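Long-range contacts in invertase/pectin methylesterase inhibitor family protein (Arabidopsis thaliana, PDB 1X91), which inhibits pectin methylesterase from flowers, siliques and leaves, an activity that requires its N-terminal alpha-hairpin extension: residues 67-72 and 122-126; 101-106 and 143-148. The protein carries 1 engineered substitution. All blocks are in the same frame, centred on the assembly; numbering follows the deposited sequence.

Overall arrangement
Both contacts belong to the four-helix bundle formed by helices 34-62, 66-94, 98-119 and 127-149, and they lie on opposite sides of the centre of the chain. Contact 1 is at one end, 21 Å from the centre of the chain, where the loop between helices 98-119 and 127-149 folds over the first turns of helix 66-94. Contact 2, 11 Å from the centre of the chain, pairs those same two loop-connected helices directly. The contact centres are 30 Å apart and their nearest atoms about 18 Å, so they do not touch. The N-terminal region, whose alpha-hairpin is required for inhibition, lies near contact 2: Ile11, in the loop before helix 18-27, touches Val145 and Ile146.

Contact 1: residues 67-72 and 122-126; sequences RSKLAY and LRSVD
Leu122 supplies the apolar centre where, at one end of a four-helix bundle, the loop 122-126 packs on the helical segment 67-72. Its CA-to-CB bond points toward the helix (chi1 m, chi2 t), with CA 6.9 Å from CA of Ser68. Leu122 CD1 lies 4.0 Å from Ala71 CB and 4.1 Å from Tyr72 CZ, while Leu122 CD2 sits 3.8 Å from Ser68 N. The loop runs extended through Ser124 and Val125 (phi/psi -137/134 and -133/153). Tyr72, chi1 m, reaches across to it beside Leu122, and Val125 CG2 meets the edge of its ring, 3.5 Å from Tyr72 OH. Farther out, a water bridges Ser68 OG (2.7 Å), Tyr72 OH (2.7 Å) and Ser124 O (2.8 Å); Ser68 OG also hydrogen-bonds to Asp65 OD1. Asp126 is the N-cap of helix 127-149: its carboxylate turns from Tyr72, and OD2 hydrogen-bonds to Ser128 OG and Val129 N. Its own amide crosses the interface instead, Asp126 N donating to Tyr72 OH at 3.0 Å and 163°.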
ATOM      1  N   ARG A  67       4.293  21.745  13.247  1.00 20.53           N
ATOM      2  CA  ARG A  67       3.127  20.841  13.164  1.00 21.63           C
ATOM      3  C   ARG A  67       3.309  19.861  11.978  1.00 21.84           C
ATOM      4  O   ARG A  67       3.207  18.622  12.148  1.00 20.68           O
ATOM      5  CB  ARG A  67       1.806  21.603  13.042  1.00 23.21           C
ATOM      6  CG  ARG A  67       0.563  20.916  13.637  1.00 29.55           C
ATOM      7  CD  ARG A  67       0.639  20.616  15.146  1.00 34.16           C
ATOM      8  NE  ARG A  67       1.120  19.248  15.370  1.00 40.93           N
ATOM      9  CZ  ARG A  67       1.525  18.726  16.527  1.00 42.81           C
ATOM     10  NH1 ARG A  67       1.573  19.453  17.622  1.00 45.52           N
ATOM     11  NH2 ARG A  67       1.940  17.460  16.574  1.00 45.96           N
ATOM     12  N   SER A  68       3.589  20.401  10.802  1.00 19.07           N
ATOM     13  CA  SER A  68       3.969  19.585   9.638  1.00 18.29           C
ATOM     14  C   SER A  68       5.122  18.641   9.929  1.00 18.50           C
ATOM     15  O   SER A  68       5.107  17.483   9.518  1.00 17.64           O
ATOM     16  CB  SER A  68       4.376  20.500   8.500  1.00 18.29           C
ATOM     17  OG  SER A  68       3.261  21.215   8.046  1.00 17.44           O
ATOM     18  N   LYS A  69       6.136  19.121  10.635  1.00 16.88           N
ATOM     19  CA  LYS A  69       7.321  18.305  10.888  1.00 18.84           C
ATOM     20  C   LYS A  69       6.968  17.070  11.724  1.00 19.67           C
ATOM     21  O   LYS A  69       7.449  15.977  11.430  1.00 19.98           O
ATOM     22  CB  LYS A  69       8.451  19.134  11.537  1.00 20.53           C
ATOM     23  CG  LYS A  69       9.769  18.383  11.599  1.00 21.60           C
ATOM     24  CD  LYS A  69      10.945  19.223  12.132  1.00 23.90           C
ATOM     25  N   LEU A  70       6.117  17.232  12.720  1.00 19.77           N
ATOM     26  CA  LEU A  70       5.775  16.118  13.594  1.00 20.86           C
ATOM     27  C   LEU A  70       4.941  15.150  12.778  1.00 20.62           C
ATOM     28  O   LEU A  70       5.147  13.922  12.850  1.00 22.03           O
ATOM     29  CB  LEU A  70       5.002  16.562  14.829  1.00 20.76           C
ATOM     30  CG  LEU A  70       4.765  15.423  15.829  1.00 24.36           C
ATOM     31  N   ALA A  71       4.030  15.672  11.980  1.00 19.00           N
ATOM     32  CA  ALA A  71       3.167  14.815  11.159  1.00 19.09           C
ATOM     33  C   ALA A  71       3.955  14.006  10.149  1.00 18.50           C
ATOM     34  O   ALA A  71       3.736  12.797  10.002  1.00 18.08           O
ATOM     35  CB  ALA A  71       2.089  15.617  10.442  1.00 19.83           C
ATOM     36  N   TYR A  72       4.833  14.651   9.412  1.00 17.06           N
ATOM     37  CA  TYR A  72       5.620  13.972   8.392  1.00 16.33           C
ATOM     38  C   TYR A  72       6.623  12.999   9.017  1.00 17.36           C
ATOM     39  O   TYR A  72       6.911  11.963   8.419  1.00 15.12           O
ATOM     40  CB  TYR A  72       6.292  14.968   7.429  1.00 16.38           C
ATOM     41  CG  TYR A  72       5.302  15.770   6.598  1.00 15.21           C
ATOM     42  CD1 TYR A  72       4.174  15.201   6.021  1.00 15.52           C
ATOM     43  CD2 TYR A  72       5.483  17.144   6.403  1.00 16.00           C
ATOM     44  CE1 TYR A  72       3.298  15.937   5.289  1.00 14.58           C
ATOM     45  CE2 TYR A  72       4.602  17.871   5.678  1.00 15.88           C
ATOM     46  CZ  TYR A  72       3.504  17.312   5.124  1.00 15.19           C
ATOM     47  OH  TYR A  72       2.632  18.075   4.388  1.00 15.55           O
ATOM     48  N   LEU A 122      -3.605  19.125   9.238  1.00 22.36           N
ATOM     49  CA  LEU A 122      -2.787  20.166   8.644  1.00 19.96           C
ATOM     50  C   LEU A 122      -3.614  21.105   7.745  1.00 18.06           C
ATOM     51  O   LEU A 122      -4.414  20.709   6.920  1.00 18.40           O
ATOM     52  CB  LEU A 122      -1.592  19.571   7.887  1.00 18.66           C
ATOM     53  CG  LEU A 122      -0.620  18.690   8.694  1.00 19.04           C
ATOM     54  CD1 LEU A 122       0.439  18.118   7.782  1.00 18.45           C
ATOM     55  CD2 LEU A 122       0.039  19.405   9.825  1.00 21.79           C
ATOM     56  N   ARG A 123      -3.378  22.396   7.905  1.00 17.63           N
ATOM     57  CA  ARG A 123      -4.032  23.376   7.069  1.00 15.95           C
ATOM     58  C   ARG A 123      -3.702  23.250   5.572  1.00 15.44           C
ATOM     59  O   ARG A 123      -4.564  23.433   4.711  1.00 15.97           O
ATOM     60  CB  ARG A 123      -3.663  24.761   7.553  1.00 16.49           C
ATOM     61  CG  ARG A 123      -4.478  25.875   6.931  1.00 16.72           C
ATOM     62  CD  ARG A 123      -5.984  25.710   7.088  1.00 17.66           C
ATOM     63  NE  ARG A 123      -6.701  26.927   6.666  1.00 18.95           N
ATOM     64  CZ  ARG A 123      -8.017  27.065   6.626  1.00 19.50           C
ATOM     65  NH1 ARG A 123      -8.848  26.108   7.018  1.00 19.16           N
ATOM     66  NH2 ARG A 123      -8.518  28.201   6.197  1.00 19.56           N
ATOM     67  N   SER A 124      -2.435  22.983   5.294  1.00 15.09           N
ATOM     68  CA  SER A 124      -1.917  22.798   3.945  1.00 15.96           C
ATOM     69  C   SER A 124      -0.984  21.613   4.011  1.00 16.68           C
ATOM     70  O   SER A 124      -0.183  21.481   4.912  1.00 15.42           O
ATOM     71  CB  SER A 124      -1.200  24.050   3.401  1.00 18.19           C
ATOM     72  OG  SER A 124      -1.274  24.099   1.968  1.00 20.01           O
ATOM     73  N   VAL A 125      -1.139  20.720   3.048  1.00 17.74           N
ATOM     74  CA  VAL A 125      -0.454  19.452   3.082  1.00 17.00           C
ATOM     75  C   VAL A 125       0.182  19.152   1.733  1.00 16.46           C
ATOM     76  O   VAL A 125      -0.230  19.698   0.699  1.00 16.66           O
ATOM     77  CB  VAL A 125      -1.433  18.329   3.446  1.00 17.77           C
ATOM     78  CG1 VAL A 125      -2.489  18.176   2.367  1.00 19.24           C
ATOM     79  CG2 VAL A 125      -0.665  17.047   3.718  1.00 19.02           C
ATOM     80  N   ASP A 126       1.251  18.358   1.771  1.00 16.45           N
ATOM     81  CA  ASP A 126       1.860  17.886   0.532  1.00 16.70           C
ATOM     82  C   ASP A 126       0.959  16.868  -0.180  1.00 16.83           C
ATOM     83  O   ASP A 126       0.667  15.801   0.351  1.00 15.91           O
ATOM     84  CB  ASP A 126       3.204  17.253   0.792  1.00 17.16           C
ATOM     85  CG  ASP A 126       3.866  16.855  -0.472  1.00 18.36           C
ATOM     86  OD1 ASP A 126       4.514  17.708  -1.133  1.00 20.70           O
ATOM     87  OD2 ASP A 126       3.762  15.706  -0.930  1.00 19.02           O
TER
HETATM   88  O   HOH W   1       2.383  20.517   5.570  1.00 16.54           O

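Contact 2: residues 101-106 and 143-148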
ATOM      1  N   MET A 101       0.871 -13.430   4.145  1.00 11.38           N
ATOM      2  CA  MET A 101       0.871 -12.229   3.321  1.00 10.94           C
ATOM      3  C   MET A 101      -0.210 -11.260   3.790  1.00 10.68           C
ATOM      4  O   MET A 101       0.012 -10.058   3.930  1.00 10.16           O
ATOM      5  CB  MET A 101       0.673 -12.589   1.854  1.00 11.22           C
ATOM      6  CG  MET A 101       0.515 -11.337   1.020  1.00 12.36           C
ATOM      7  SD  MET A 101       0.365 -11.740  -0.719  1.00 13.15           S
ATOM      8  CE  MET A 101      -0.216 -10.119  -1.357  1.00 13.92           C
ATOM      9  N   ASN A 102      -1.386 -11.783   4.045  1.00 10.85           N
ATOM     10  CA  ASN A 102      -2.531 -10.978   4.375  1.00 10.98           C
ATOM     11  C   ASN A 102      -2.367 -10.200   5.667  1.00  9.50           C
ATOM     12  O   ASN A 102      -2.627  -9.014   5.736  1.00 10.66           O
ATOM     13  CB  ASN A 102      -3.726 -11.912   4.399  1.00 11.74           C
ATOM     14  CG  ASN A 102      -5.001 -11.235   4.521  1.00 12.58           C
ATOM     15  OD1 ASN A 102      -5.412 -10.865   5.631  1.00 16.73           O
ATOM     16  ND2 ASN A 102      -5.727 -11.104   3.373  1.00 16.63           N
ATOM     17  N   MET A 103      -1.829 -10.859   6.675  1.00 10.18           N
ATOM     18  CA  MET A 103      -1.615 -10.258   7.986  1.00  9.16           C
ATOM     19  C   MET A 103      -0.629  -9.083   7.858  1.00  9.74           C
ATOM     20  O   MET A 103      -0.835  -8.003   8.416  1.00 10.31           O
ATOM     21  CB  MET A 103      -0.973 -11.276   8.958  1.00  9.96           C
ATOM     22  CG  MET A 103      -0.850 -10.749  10.316  1.00 13.34           C
ATOM     23  SD  MET A 103      -0.074 -11.964  11.478  1.00 18.66           S
ATOM     24  CE  MET A 103       1.653 -12.000  10.986  1.00 18.34           C
ATOM     25  N   LYS A 104       0.437  -9.334   7.096  1.00  8.04           N
ATOM     26  CA  LYS A 104       1.461  -8.297   6.945  1.00  8.31           C
ATOM     27  C   LYS A 104       1.020  -7.148   6.053  1.00  8.07           C
ATOM     28  O   LYS A 104       1.296  -5.968   6.351  1.00  8.85           O
ATOM     29  CB  LYS A 104       2.754  -8.919   6.439  1.00  8.14           C
ATOM     30  CG  LYS A 104       3.458  -9.796   7.468  1.00  9.73           C
ATOM     31  CD  LYS A 104       3.941  -9.002   8.682  1.00 12.61           C
ATOM     32  CE  LYS A 104       4.781  -9.836   9.608  1.00 16.75           C
ATOM     33  NZ  LYS A 104       5.197  -9.096  10.791  1.00 19.69           N
ATOM     34  N   VAL A 105       0.255  -7.410   4.997  1.00  7.78           N
ATOM     35  CA  VAL A 105      -0.326  -6.342   4.183  1.00  8.47           C
ATOM     36  C   VAL A 105      -1.309  -5.527   4.987  1.00  9.81           C
ATOM     37  O   VAL A 105      -1.360  -4.299   4.875  1.00  9.69           O
ATOM     38  CB  VAL A 105      -0.971  -6.898   2.922  1.00  8.19           C
ATOM     39  CG1 VAL A 105      -1.740  -5.784   2.183  1.00  8.39           C
ATOM     40  CG2 VAL A 105       0.031  -7.469   2.002  1.00  7.42           C
ATOM     41  N   SER A 106      -2.058  -6.182   5.853  0.50  8.78           N
ATOM     42  CA  SER A 106      -2.988  -5.474   6.731  0.50  9.91           C
ATOM     43  C   SER A 106      -2.263  -4.469   7.638  0.50 10.52           C
ATOM     44  O   SER A 106      -2.728  -3.352   7.845  0.50 11.00           O
ATOM     45  CB  SER A 106      -3.853  -6.475   7.517  0.50 10.58           C
ATOM     46  OG  SER A 106      -5.057  -5.868   7.964  0.50 12.77           O
ATOM     47  N   ALA A 143      -4.357  -6.293  -2.607  1.00  9.51           N
ATOM     48  CA  ALA A 143      -3.527  -7.410  -2.197  1.00  9.59           C
ATOM     49  C   ALA A 143      -4.227  -8.264  -1.118  1.00 10.46           C
ATOM     50  O   ALA A 143      -3.973  -9.445  -1.018  1.00 12.35           O
ATOM     51  CB  ALA A 143      -2.177  -6.898  -1.646  1.00  9.80           C
ATOM     52  N   LEU A 144      -5.032  -7.662  -0.261  1.00 10.71           N
ATOM     53  CA  LEU A 144      -5.762  -8.412   0.750  1.00 10.60           C
ATOM     54  C   LEU A 144      -6.803  -9.309   0.120  1.00 12.03           C
ATOM     55  O   LEU A 144      -6.968 -10.467   0.529  1.00 12.24           O
ATOM     56  CB  LEU A 144      -6.450  -7.459   1.737  1.00 10.62           C
ATOM     57  CG  LEU A 144      -5.534  -6.664   2.689  1.00 11.49           C
ATOM     58  CD1 LEU A 144      -6.383  -5.695   3.476  1.00 14.86           C
ATOM     59  CD2 LEU A 144      -4.818  -7.668   3.559  1.00 12.00           C
ATOM     60  N   VAL A 145      -7.460  -8.822  -0.898  1.00 12.24           N
ATOM     61  CA  VAL A 145      -8.459  -9.637  -1.560  1.00 12.81           C
ATOM     62  C   VAL A 145      -7.783 -10.808  -2.285  1.00 14.16           C
ATOM     63  O   VAL A 145      -8.198 -11.960  -2.160  1.00 13.17           O
ATOM     64  CB  VAL A 145      -9.283  -8.772  -2.542  1.00 12.92           C
ATOM     65  CG1 VAL A 145     -10.312  -9.639  -3.294  1.00 14.62           C
ATOM     66  CG2 VAL A 145     -10.003  -7.694  -1.815  1.00 12.62           C
ATOM     67  N   ILE A 146      -6.682 -10.542  -2.968  1.00 12.55           N
ATOM     68  CA  ILE A 146      -5.917 -11.569  -3.661  1.00 13.27           C
ATOM     69  C   ILE A 146      -5.360 -12.610  -2.709  1.00 12.98           C
ATOM     70  O   ILE A 146      -5.547 -13.833  -2.908  1.00 15.95           O
ATOM     71  CB  ILE A 146      -4.776 -10.970  -4.507  1.00 11.79           C
ATOM     72  CG1 ILE A 146      -5.280 -10.015  -5.581  1.00 12.25           C
ATOM     73  CG2 ILE A 146      -3.959 -12.102  -5.135  1.00 13.17           C
ATOM     74  CD1 ILE A 146      -4.145  -9.069  -6.108  1.00 14.61           C
ATOM     75  N   SER A 147      -4.695 -12.173  -1.661  1.00 14.51           N
ATOM     76  CA  SER A 147      -4.090 -13.113  -0.719  1.00 14.37           C
ATOM     77  C   SER A 147      -5.138 -13.985  -0.006  1.00 15.95           C
ATOM     78  O   SER A 147      -4.882 -15.161   0.310  1.00 16.21           O
ATOM     79  CB  SER A 147      -3.193 -12.389   0.295  1.00 16.27           C
ATOM     80  OG  SER A 147      -3.868 -11.418   1.051  1.00 15.00           O
ATOM     81  N   ASN A 148      -6.314 -13.410   0.261  1.00 16.67           N
ATOM     82  CA  ASN A 148      -7.436 -14.183   0.783  1.00 18.29           C
ATOM     83  C   ASN A 148      -7.844 -15.335  -0.124  1.00 18.74           C
ATOM     84  O   ASN A 148      -8.281 -16.402   0.382  1.00 21.54           O
ATOM     85  CB  ASN A 148      -8.639 -13.272   1.046  1.00 19.60           C
ATOM     86  CG  ASN A 148      -9.791 -14.005   1.667  1.00 22.62           C
ATOM     87  OD1 ASN A 148     -10.747 -14.367   0.989  1.00 25.95           O
ATOM     88  ND2 ASN A 148      -9.698 -14.242   2.956  1.00 24.12           N
TER
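Segments 101-106 and 143-148, parts of helices 98-119 and 127-149, pack antiparallel in the four-helix bundle, the segment axes 9.1 Å apart at closest approach and 167° between directions; the nearest CA atoms, those of Asn102 and Leu144, are 5.5 Å apart. The small residues Ala143 and Ser147, one turn apart, leave room for Met101, whose all-trans side chain extends over both: Met101 CE is 3.8 Å from Ala143 CB and Met101 SD 3.8 Å from Ser147 CB. Val105, one turn along from Met101, completes the apolar layer with CG1 4.0 Å from Ala143 CB and 3.9 Å from Leu144 CD2. Leu144 (chi1 m, chi2 t) brings CD2 within 3.9 Å of Ser106 N. The polar side centres on Asn102: its CA-to-CB bond points sideways, but with chi1 t and chi2 -82° the amide reaches segment 143-148, where Asn102 ND2 donates to Ser147 OG at 3.0 Å. The p rotamer of Ser147 lets Ser147 OG donate in turn to Ala143 O at 2.9 Å, so the bonds run in series into the helix backbone. Inside the bundle, Met101 reaches Leu42 of helix 34-62 and Leu93 of helix 66-94, Val105 packs on Ala89, and Ile146 on Leu37.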